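Local atomic coordinates of TudS (Uncultured bacterium, PDB entry 6Z96), a protein that removes sulfur from thiouracil without net redox chemistry, using a [4Fe-4S] cluster that probably takes up the sulfur as a [4Fe-5S] intermediate. Residues Lys4-Leu12 with Ser22-Leu30; Leu97-Arg108 with Met119-Arg130. All coordinates share one frame; numbering follows the deposited sequence.

Both partly buried contacts border the same iron-sulfur cluster and give it one cysteine each, Cys10 in interaction 1 and Cys104 in interaction 2. Interaction 1 joins strand 5-8 and the turn after it to the chain entering helix 28-35 by apolar packing, Ile5, Val7 and Leu30 inside and Gly24 exposed, with just two direct hydrogen bonds, both of backbone atoms. Interaction 2, nearer the centre of the chain, ties a loop to the turn after strand 118-120 and to helix 124-131 with seven, one of them weak; Thr125 and Thr126 lie inside, Met119 and Ala120 at the surface. They meet where Ser8 OG lies 2.9 Å from Lys98 N, a probable hydrogen bond, and where Leu11 packs on Lys98.

Interaction 1: Lys4-Leu12 with Ser22-Leu30; sequences KIIVSACLL and SKGIVSNWL. With SF4 (iron/sulfur cluster), chain C.
In the cluster-binding turn after strand 5-8, Cys10 and Leu11 meet the chain at Lys23-Ile25 through their backbone carbonyls. Cys10 O accepts from Lys23 N at 2.9 Å, and Leu11 O takes Ile25 N at 3.2 Å. A water donates to both Leu11 O and Ile25 O, bridging them beside the direct bond. Gly24 CA also makes a C-H...O contact with Leu11 O at 3.4 Å. Cys10 SG, placed between the backbone N and the carbonyl carbon (chi1 58°), binds iron FE2 of the cluster at 2.3 Å. Branched aliphatic residues suit the neighbouring apolar layer. Ile25 CD1 lies 4.0 Å from Leu11 CD2, the two side chains crossing obliquely, while Leu12 CD2 meets Leu30 CD2 at 3.9 Å, roughly at right angles. At the start of the strand, Ile5 CD1 lies near Trp29 CH2. Ser27, the N-cap of helix 28-35, accepts from Leu30 N through OG and so steadies the helix start from which Leu30 reaches the strand. Strand, helix and the following strand 39-42 make a beta-alpha-beta unit, with a cluster ligand in the turn after its first strand.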
loop_
_atom_site.group_PDB
_atom_site.type_symbol
_atom_site.label_atom_id
_atom_site.label_comp_id
_atom_site.label_asym_id
_atom_site.label_seq_id
_atom_site.Cartn_x
_atom_site.Cartn_y
_atom_site.Cartn_z
ATOM N N LYS A 4 -11.599 -2.246 10.994
ATOM C CA LYS A 4 -11.065 -2.801 9.749
ATOM C C LYS A 4 -9.779 -2.091 9.350
ATOM O O LYS A 4 -9.481 -1.000 9.821
ATOM C CB LYS A 4 -12.073 -2.629 8.608
ATOM C CG LYS A 4 -13.416 -3.279 8.894
ATOM C CD LYS A 4 -14.320 -3.047 7.724
ATOM C CE LYS A 4 -15.740 -3.477 7.998
ATOM N NZ LYS A 4 -16.677 -2.817 7.049
ATOM N N ILE A 5 -8.993 -2.746 8.494
ATOM C CA ILE A 5 -7.789 -2.137 7.959
ATOM C C ILE A 5 -7.842 -2.227 6.437
ATOM O O ILE A 5 -8.549 -3.079 5.891
ATOM C CB ILE A 5 -6.500 -2.793 8.505
ATOM C CG1 ILE A 5 -6.284 -4.216 7.961
ATOM C CG2 ILE A 5 -6.444 -2.752 10.049
ATOM C CD1 ILE A 5 -4.880 -4.802 8.323
ATOM N N ILE A 6 -7.040 -1.379 5.771
ATOM C CA ILE A 6 -6.865 -1.506 4.329
ATOM C C ILE A 6 -5.509 -2.207 4.161
ATOM O O ILE A 6 -4.557 -1.946 4.912
ATOM C CB ILE A 6 -6.928 -0.125 3.645
ATOM C CG1 ILE A 6 -6.841 -0.248 2.123
ATOM C CG2 ILE A 6 -5.855 0.804 4.144
ATOM C CD1 ILE A 6 -7.199 1.086 1.396
ATOM N N VAL A 7 -5.418 -3.144 3.191
ATOM C CA VAL A 7 -4.194 -3.919 2.997
ATOM C C VAL A 7 -3.821 -3.949 1.534
ATOM O O VAL A 7 -4.684 -4.216 0.715
ATOM C CB VAL A 7 -4.398 -5.392 3.457
ATOM C CG1 VAL A 7 -3.098 -6.193 3.371
ATOM C CG2 VAL A 7 -4.973 -5.461 4.872
ATOM N N SER A 8 -2.536 -3.739 1.193
ATOM C CA SER A 8 -2.070 -3.884 -0.202
ATOM C C SER A 8 -2.506 -5.262 -0.729
ATOM O O SER A 8 -2.240 -6.275 -0.083
ATOM C CB SER A 8 -0.545 -3.863 -0.242
ATOM O OG SER A 8 -0.065 -2.546 -0.046
ATOM N N ALA A 9 -3.223 -5.282 -1.853
ATOM C CA ALA A 9 -3.782 -6.536 -2.362
ATOM C C ALA A 9 -2.730 -7.605 -2.614
ATOM O O ALA A 9 -3.009 -8.803 -2.431
ATOM C CB ALA A 9 -4.609 -6.278 -3.624
ATOM N N CYS A 10 -1.512 -7.192 -2.997
ATOM C CA CYS A 10 -0.447 -8.165 -3.237
ATOM C C CYS A 10 -0.051 -8.899 -1.947
ATOM O O CYS A 10 0.330 -10.075 -2.018
ATOM C CB CYS A 10 0.760 -7.508 -3.890
ATOM S SG CYS A 10 1.465 -6.150 -2.913
ATOM N N LEU A 11 -0.154 -8.229 -0.787
ATOM C CA LEU A 11 0.200 -8.901 0.485
ATOM C C LEU A 11 -0.789 -10.008 0.832
ATOM O O LEU A 11 -0.456 -10.886 1.633
ATOM C CB LEU A 11 0.241 -7.889 1.640
ATOM C CG LEU A 11 1.363 -6.851 1.534
ATOM C CD1 LEU A 11 1.242 -5.808 2.678
ATOM C CD2 LEU A 11 2.740 -7.506 1.618
ATOM N N LEU A 12 -1.997 -9.950 0.286
ATOM C CA LEU A 12 -3.013 -11.006 0.458
ATOM C C LEU A 12 -2.902 -12.115 -0.604
ATOM O O LEU A 12 -3.746 -13.023 -0.622
ATOM C CB LEU A 12 -4.395 -10.397 0.396
ATOM C CG LEU A 12 -4.674 -9.403 1.489
ATOM C CD1 LEU A 12 -6.005 -8.753 1.258
ATOM C CD2 LEU A 12 -4.653 -10.067 2.884
ATOM N N SER A 22 2.606 -12.137 -6.828
ATOM C CA SER A 22 1.960 -11.738 -5.593
ATOM C C SER A 22 3.041 -11.653 -4.509
ATOM O O SER A 22 4.162 -12.134 -4.676
ATOM C CB SER A 22 0.887 -12.750 -5.209
ATOM O OG SER A 22 1.434 -14.060 -5.187
ATOM N N LYS A 23 2.708 -11.017 -3.398
ATOM C CA LYS A 23 3.622 -10.880 -2.262
ATOM C C LYS A 23 2.892 -11.385 -1.043
ATOM O O LYS A 23 2.882 -10.740 0.019
ATOM C CB LYS A 23 3.980 -9.391 -2.078
ATOM C CG LYS A 23 4.821 -8.836 -3.221
ATOM C CD LYS A 23 6.186 -9.524 -3.258
ATOM C CE LYS A 23 7.182 -8.858 -4.170
ATOM N NZ LYS A 23 8.456 -9.637 -4.233
ATOM N N GLY A 24 2.250 -12.545 -1.183
ATOM C CA GLY A 24 1.446 -13.106 -0.123
ATOM C C GLY A 24 2.324 -13.391 1.067
ATOM O O GLY A 24 3.385 -14.012 0.923
ATOM N N ILE A 25 1.954 -12.845 2.221
ATOM C CA ILE A 25 2.748 -13.054 3.422
ATOM C C ILE A 25 2.131 -14.121 4.312
ATOM O O ILE A 25 0.909 -14.310 4.334
ATOM C CB ILE A 25 3.048 -11.736 4.160
ATOM C CG1 ILE A 25 1.748 -10.950 4.403
ATOM C CG2 ILE A 25 4.073 -10.919 3.354
ATOM C CD1 ILE A 25 1.912 -9.474 4.956
ATOM N N VAL A 26 2.987 -14.833 5.027
ATOM C CA VAL A 26 2.554 -15.902 5.893
ATOM C C VAL A 26 2.326 -15.286 7.247
ATOM O O VAL A 26 3.267 -14.803 7.867
ATOM C CB VAL A 26 3.590 -17.033 5.941
ATOM C CG1 VAL A 26 3.088 -18.158 6.840
ATOM C CG2 VAL A 26 3.878 -17.537 4.525
ATOM N N SER A 27 1.076 -15.228 7.664
ATOM C CA SER A 27 0.719 -14.603 8.916
ATOM C C SER A 27 -0.592 -15.154 9.410
ATOM O O SER A 27 -1.639 -14.909 8.807
ATOM C CB SER A 27 0.612 -13.090 8.731
ATOM O OG SER A 27 0.062 -12.460 9.871
ATOM N N ASN A 28 -0.559 -15.850 10.551
ATOM C CA ASN A 28 -1.791 -16.363 11.152
ATOM C C ASN A 28 -2.726 -15.208 11.542
ATOM O O ASN A 28 -3.945 -15.302 11.403
ATOM C CB ASN A 28 -1.471 -17.214 12.390
ATOM C CG ASN A 28 -0.717 -18.481 12.066
ATOM O OD1 ASN A 28 -0.830 -19.026 10.968
ATOM N ND2 ASN A 28 0.083 -18.972 13.012
ATOM N N TRP A 29 -2.143 -14.112 12.045
ATOM C CA TRP A 29 -2.914 -12.953 12.445
ATOM C C TRP A 29 -3.652 -12.347 11.238
ATOM O O TRP A 29 -4.846 -12.087 11.334
ATOM C CB TRP A 29 -1.997 -11.910 13.116
ATOM C CG TRP A 29 -2.684 -10.609 13.396
ATOM C CD1 TRP A 29 -3.498 -10.315 14.449
ATOM C CD2 TRP A 29 -2.622 -9.423 12.590
ATOM N NE1 TRP A 29 -3.974 -9.033 14.332
ATOM C CE2 TRP A 29 -3.441 -8.457 13.206
ATOM C CE3 TRP A 29 -1.943 -9.080 11.409
ATOM C CZ2 TRP A 29 -3.649 -7.193 12.646
ATOM C CZ3 TRP A 29 -2.139 -7.821 10.869
ATOM C CH2 TRP A 29 -2.991 -6.898 11.482
ATOM N N LEU A 30 -2.944 -12.121 10.124
ATOM C CA LEU A 30 -3.574 -11.510 8.949
ATOM C C LEU A 30 -4.623 -12.449 8.366
ATOM O O LEU A 30 -5.690 -11.988 7.979
ATOM C CB LEU A 30 -2.521 -11.146 7.893
ATOM C CG LEU A 30 -3.069 -10.417 6.655
ATOM C CD1 LEU A 30 -3.799 -9.119 7.036
ATOM C CD2 LEU A 30 -1.943 -10.083 5.713
HETATM FE FE1 SF4 C . 2.018 -2.646 -6.064
HETATM FE FE2 SF4 C . 0.988 -4.271 -4.166
HETATM FE FE3 SF4 C . -0.714 -2.841 -5.792
HETATM FE FE4 SF4 C . 0.748 -1.582 -3.836
HETATM S S1 SF4 C . -0.951 -3.136 -3.570
HETATM S S2 SF4 C . 0.456 -0.851 -5.972
HETATM S S3 SF4 C . 2.722 -2.789 -3.906
HETATM S S4 SF4 C . 0.733 -4.542 -6.404
HETATM O O HOH W 1 -1.459 -13.116 3.066
#

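Interaction 2: Leu97-Arg108 with Met119-Arg130; sequences LKEGSPSCGSGR and MAGEGKTTALLR. With SF4 (iron/sulfur cluster), chain C.
Backbone bonds link Pro102-Gly107 with Gly121-Thr126, and beyond them Arg108 and Ala120 form an antiparallel, non-hydrogen-bonded pair. Pro102 O and Ser103 O receive the helix-start amides of Lys124 and Thr125. Gly123, at the N-cap, lies so close to the loop that a CB would clash with Ser103. Gly105 O is gripped from opposite faces by Gly123 N and by Thr126 OG1, each at 2.8 Å; with OG1 beside its own backbone N (chi1 -65°), Thr126 leaves its methyl CG2 to Ser106 CB and to one guanidinium face of Arg130. Held edge-on, Arg130 sends NH1 to Ser106 O at 3.0 Å, on an in-plane lone pair, and to Glu122 OE2 in a salt bridge, also 3.0 Å. A leucine in its place would probably leave Glu122 without its charge partner and Ser106 O without this donor. Glu99 OE1 collects four amides, of Gly100, Ser106, Gly107 and Arg108, bracing the loop from which Cys104 SG binds iron FE4. Leu97 CD1 touches both Thr126 OG1 and Leu129 CD1. Thr125 rests on helix 73-90, Thr126 and Leu129 on Val136 of strand 135-137, and Cys104 on Pro44 of helix 44-47.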
loop_
_atom_site.group_PDB
_atom_site.type_symbol
_atom_site.label_atom_id
_atom_site.label_comp_id
_atom_site.label_asym_id
_atom_site.label_seq_id
_atom_site.Cartn_x
_atom_site.Cartn_y
_atom_site.Cartn_z
ATOM N N LEU A 97 0.628 -1.772 4.173
ATOM C CA LEU A 97 1.013 -1.597 2.776
ATOM C C LEU A 97 2.376 -2.181 2.480
ATOM O O LEU A 97 3.240 -2.224 3.344
ATOM C CB LEU A 97 0.975 -0.102 2.404
ATOM C CG LEU A 97 -0.361 0.611 2.612
ATOM C CD1 LEU A 97 -0.272 2.086 2.063
ATOM C CD2 LEU A 97 -1.530 -0.114 1.919
ATOM N N LYS A 98 2.575 -2.613 1.225
ATOM C CA LYS A 98 3.815 -3.261 0.789
ATOM C C LYS A 98 5.038 -2.339 0.769
ATOM O O LYS A 98 5.066 -1.320 0.094
ATOM C CB LYS A 98 3.582 -3.875 -0.619
ATOM C CG LYS A 98 4.829 -4.491 -1.252
ATOM C CD LYS A 98 5.194 -5.809 -0.562
ATOM C CE LYS A 98 6.579 -6.257 -1.002
ATOM N NZ LYS A 98 7.657 -5.534 -0.258
ATOM N N GLU A 99 6.107 -2.765 1.444
ATOM C CA GLU A 99 7.324 -1.965 1.518
ATOM C C GLU A 99 8.040 -1.830 0.161
ATOM O O GLU A 99 7.980 -2.739 -0.666
ATOM C CB GLU A 99 8.281 -2.581 2.563
ATOM C CG GLU A 99 9.475 -1.703 2.900
ATOM C CD GLU A 99 9.105 -0.331 3.435
ATOM O OE1 GLU A 99 8.670 0.525 2.626
ATOM O OE2 GLU A 99 9.321 -0.078 4.645
ATOM N N GLY A 100 8.673 -0.675 -0.045
ATOM C CA GLY A 100 9.506 -0.406 -1.205
ATOM C C GLY A 100 8.805 0.088 -2.442
ATOM O O GLY A 100 9.462 0.550 -3.368
ATOM N N SER A 101 7.480 0.006 -2.460
ATOM C CA SER A 101 6.705 0.350 -3.654
ATOM C C SER A 101 6.581 1.874 -3.869
ATOM O O SER A 101 6.420 2.632 -2.909
ATOM C CB SER A 101 5.312 -0.279 -3.519
ATOM O OG SER A 101 4.317 0.330 -4.331
ATOM N N PRO A 102 6.529 2.320 -5.135
ATOM C CA PRO A 102 6.293 3.747 -5.396
ATOM C C PRO A 102 4.878 4.192 -5.006
ATOM O O PRO A 102 4.653 5.399 -4.904
ATOM C CB PRO A 102 6.521 3.877 -6.914
ATOM C CG PRO A 102 6.221 2.502 -7.463
ATOM C CD PRO A 102 6.684 1.528 -6.382
ATOM N N SER A 103 3.939 3.246 -4.764
ATOM C CA SER A 103 2.624 3.536 -4.208
ATOM C C SER A 103 2.593 3.247 -2.716
ATOM O O SER A 103 2.178 4.096 -1.937
ATOM C CB SER A 103 1.521 2.673 -4.843
ATOM O OG SER A 103 1.253 3.051 -6.179
ATOM N N CYS A 104 2.984 2.030 -2.336
ATOM C CA CYS A 104 2.749 1.469 -1.013
ATOM C C CYS A 104 3.918 1.539 -0.049
ATOM O O CYS A 104 3.720 1.271 1.143
ATOM C CB CYS A 104 2.258 0.031 -1.184
ATOM S SG CYS A 104 0.660 -0.068 -2.044
ATOM N N GLY A 105 5.107 1.901 -0.515
ATOM C CA GLY A 105 6.279 1.959 0.368
ATOM C C GLY A 105 6.070 2.878 1.557
ATOM O O GLY A 105 5.327 3.860 1.442
ATOM N N SER A 106 6.647 2.540 2.714
ATOM C CA SER A 106 6.418 3.378 3.895
ATOM C C SER A 106 7.691 3.771 4.620
ATOM O O SER A 106 7.708 4.815 5.257
ATOM C CB SER A 106 5.412 2.743 4.844
ATOM O OG SER A 106 5.816 1.434 5.215
ATOM N N GLY A 107 8.723 2.960 4.503
ATOM C CA GLY A 107 10.036 3.248 5.075
ATOM C C GLY A 107 11.099 3.438 4.010
ATOM O O GLY A 107 12.054 4.200 4.204
ATOM N N ARG A 108 10.949 2.755 2.872
ATOM C CA ARG A 108 11.901 2.884 1.783
ATOM C C ARG A 108 11.211 2.841 0.436
ATOM O O ARG A 108 10.104 2.315 0.312
ATOM C CB ARG A 108 12.997 1.804 1.863
ATOM C CG ARG A 108 12.450 0.392 1.800
ATOM C CD ARG A 108 13.536 -0.677 1.688
ATOM N NE ARG A 108 13.000 -2.021 1.919
ATOM C CZ ARG A 108 12.395 -2.760 0.992
ATOM N NH1 ARG A 108 12.256 -2.302 -0.247
ATOM N NH2 ARG A 108 11.937 -3.968 1.292
ATOM N N MET A 119 16.253 4.108 -0.946
ATOM C CA MET A 119 16.501 5.231 -0.068
ATOM C C MET A 119 15.327 5.348 0.908
ATOM O O MET A 119 14.248 4.786 0.659
ATOM C CB MET A 119 16.663 6.519 -0.896
ATOM C CG MET A 119 15.374 7.004 -1.525
ATOM S SD MET A 119 15.668 8.482 -2.511
ATOM C CE MET A 119 14.043 8.977 -2.775
ATOM N N ALA A 120 15.497 6.130 1.994
ATOM C CA ALA A 120 14.391 6.346 2.924
ATOM C C ALA A 120 13.331 7.174 2.193
ATOM O O ALA A 120 13.667 8.107 1.462
ATOM C CB ALA A 120 14.866 7.082 4.172
ATOM N N GLY A 121 12.078 6.793 2.358
ATOM C CA GLY A 121 10.995 7.509 1.704
ATOM C C GLY A 121 9.697 6.744 1.775
ATOM O O GLY A 121 9.591 5.749 2.489
ATOM N N GLU A 122 8.687 7.257 1.091
ATOM C CA GLU A 122 7.385 6.609 1.110
ATOM C C GLU A 122 6.744 6.705 -0.263
ATOM O O GLU A 122 7.116 7.557 -1.059
ATOM C CB GLU A 122 6.493 7.210 2.197
ATOM C CG GLU A 122 6.199 8.669 2.022
ATOM C CD GLU A 122 5.702 9.387 3.273
ATOM O OE1 GLU A 122 5.410 10.596 3.159
ATOM O OE2 GLU A 122 5.629 8.766 4.360
ATOM N N GLY A 123 5.824 5.797 -0.528
ATOM C CA GLY A 123 5.111 5.804 -1.797
ATOM C C GLY A 123 4.002 6.846 -1.781
ATOM O O GLY A 123 3.678 7.417 -0.742
ATOM N N LYS A 124 3.394 7.083 -2.943
ATOM C CA LYS A 124 2.328 8.093 -3.061
ATOM C C LYS A 124 1.093 7.823 -2.222
ATOM O O LYS A 124 0.515 8.768 -1.684
ATOM C CB LYS A 124 1.886 8.197 -4.516
ATOM C CG LYS A 124 2.937 8.844 -5.385
ATOM C CD LYS A 124 2.668 10.340 -5.357
ATOM C CE LYS A 124 3.070 11.053 -6.596
ATOM N NZ LYS A 124 2.549 12.467 -6.580
ATOM N N THR A 125 0.670 6.554 -2.106
ATOM C CA THR A 125 -0.510 6.228 -1.335
ATOM C C THR A 125 -0.197 6.368 0.149
ATOM O O THR A 125 -0.967 7.009 0.865
ATOM C CB THR A 125 -1.008 4.836 -1.704
ATOM O OG1 THR A 125 -1.493 4.885 -3.061
ATOM C CG2 THR A 125 -2.179 4.386 -0.809
ATOM N N THR A 126 0.943 5.827 0.599
ATOM C CA THR A 126 1.344 6.000 1.999
ATOM C C THR A 126 1.410 7.471 2.402
ATOM O O THR A 126 0.853 7.853 3.437
ATOM C CB THR A 126 2.700 5.367 2.194
ATOM O OG1 THR A 126 2.545 3.968 1.986
ATOM C CG2 THR A 126 3.278 5.660 3.611
ATOM N N ALA A 127 2.012 8.305 1.549
ATOM C CA ALA A 127 2.124 9.738 1.868
ATOM C C ALA A 127 0.760 10.387 2.048
ATOM O O ALA A 127 0.575 11.158 3.004
ATOM C CB ALA A 127 2.909 10.448 0.768
ATOM N N LEU A 128 -0.200 10.075 1.160
ATOM C CA LEU A 128 -1.516 10.695 1.241
ATOM C C LEU A 128 -2.261 10.205 2.464
ATOM O O LEU A 128 -2.855 11.007 3.196
ATOM C CB LEU A 128 -2.321 10.448 -0.047
ATOM C CG LEU A 128 -3.687 11.120 -0.059
ATOM C CD1 LEU A 128 -3.529 12.634 -0.071
ATOM C CD2 LEU A 128 -4.478 10.710 -1.278
ATOM N N LEU A 129 -2.203 8.891 2.745
ATOM C CA LEU A 129 -2.902 8.362 3.925
ATOM C C LEU A 129 -2.330 8.957 5.208
ATOM O O LEU A 129 -3.111 9.372 6.074
ATOM C CB LEU A 129 -2.810 6.828 3.982
ATOM C CG LEU A 129 -3.445 6.098 2.786
ATOM C CD1 LEU A 129 -3.348 4.592 2.973
ATOM C CD2 LEU A 129 -4.925 6.478 2.628
ATOM N N ARG A 130 -0.993 9.051 5.307
ATOM C CA ARG A 130 -0.370 9.629 6.520
ATOM C C ARG A 130 -0.762 11.100 6.701
ATOM O O ARG A 130 -0.992 11.535 7.827
ATOM C CB ARG A 130 1.154 9.469 6.477
ATOM C CG ARG A 130 1.552 8.031 6.793
ATOM C CD ARG A 130 3.059 7.842 6.770
ATOM N NE ARG A 130 3.425 6.555 7.362
ATOM C CZ ARG A 130 4.578 5.933 7.144
ATOM N NH1 ARG A 130 5.480 6.460 6.319
ATOM N NH2 ARG A 130 4.824 4.759 7.718
HETATM FE FE1 SF4 C . 2.018 -2.646 -6.064
HETATM FE FE2 SF4 C . 0.988 -4.271 -4.166
HETATM FE FE3 SF4 C . -0.714 -2.841 -5.792
HETATM FE FE4 SF4 C . 0.748 -1.582 -3.836
HETATM S S1 SF4 C . -0.951 -3.136 -3.570
HETATM S S2 SF4 C . 0.456 -0.851 -5.972
HETATM S S3 SF4 C . 2.722 -2.789 -3.906
HETATM S S4 SF4 C . 0.733 -4.542 -6.404
HETATM O O HOH W 2 -0.158 5.446 -5.493
HETATM O O HOH W 3 7.747 4.020 8.377
#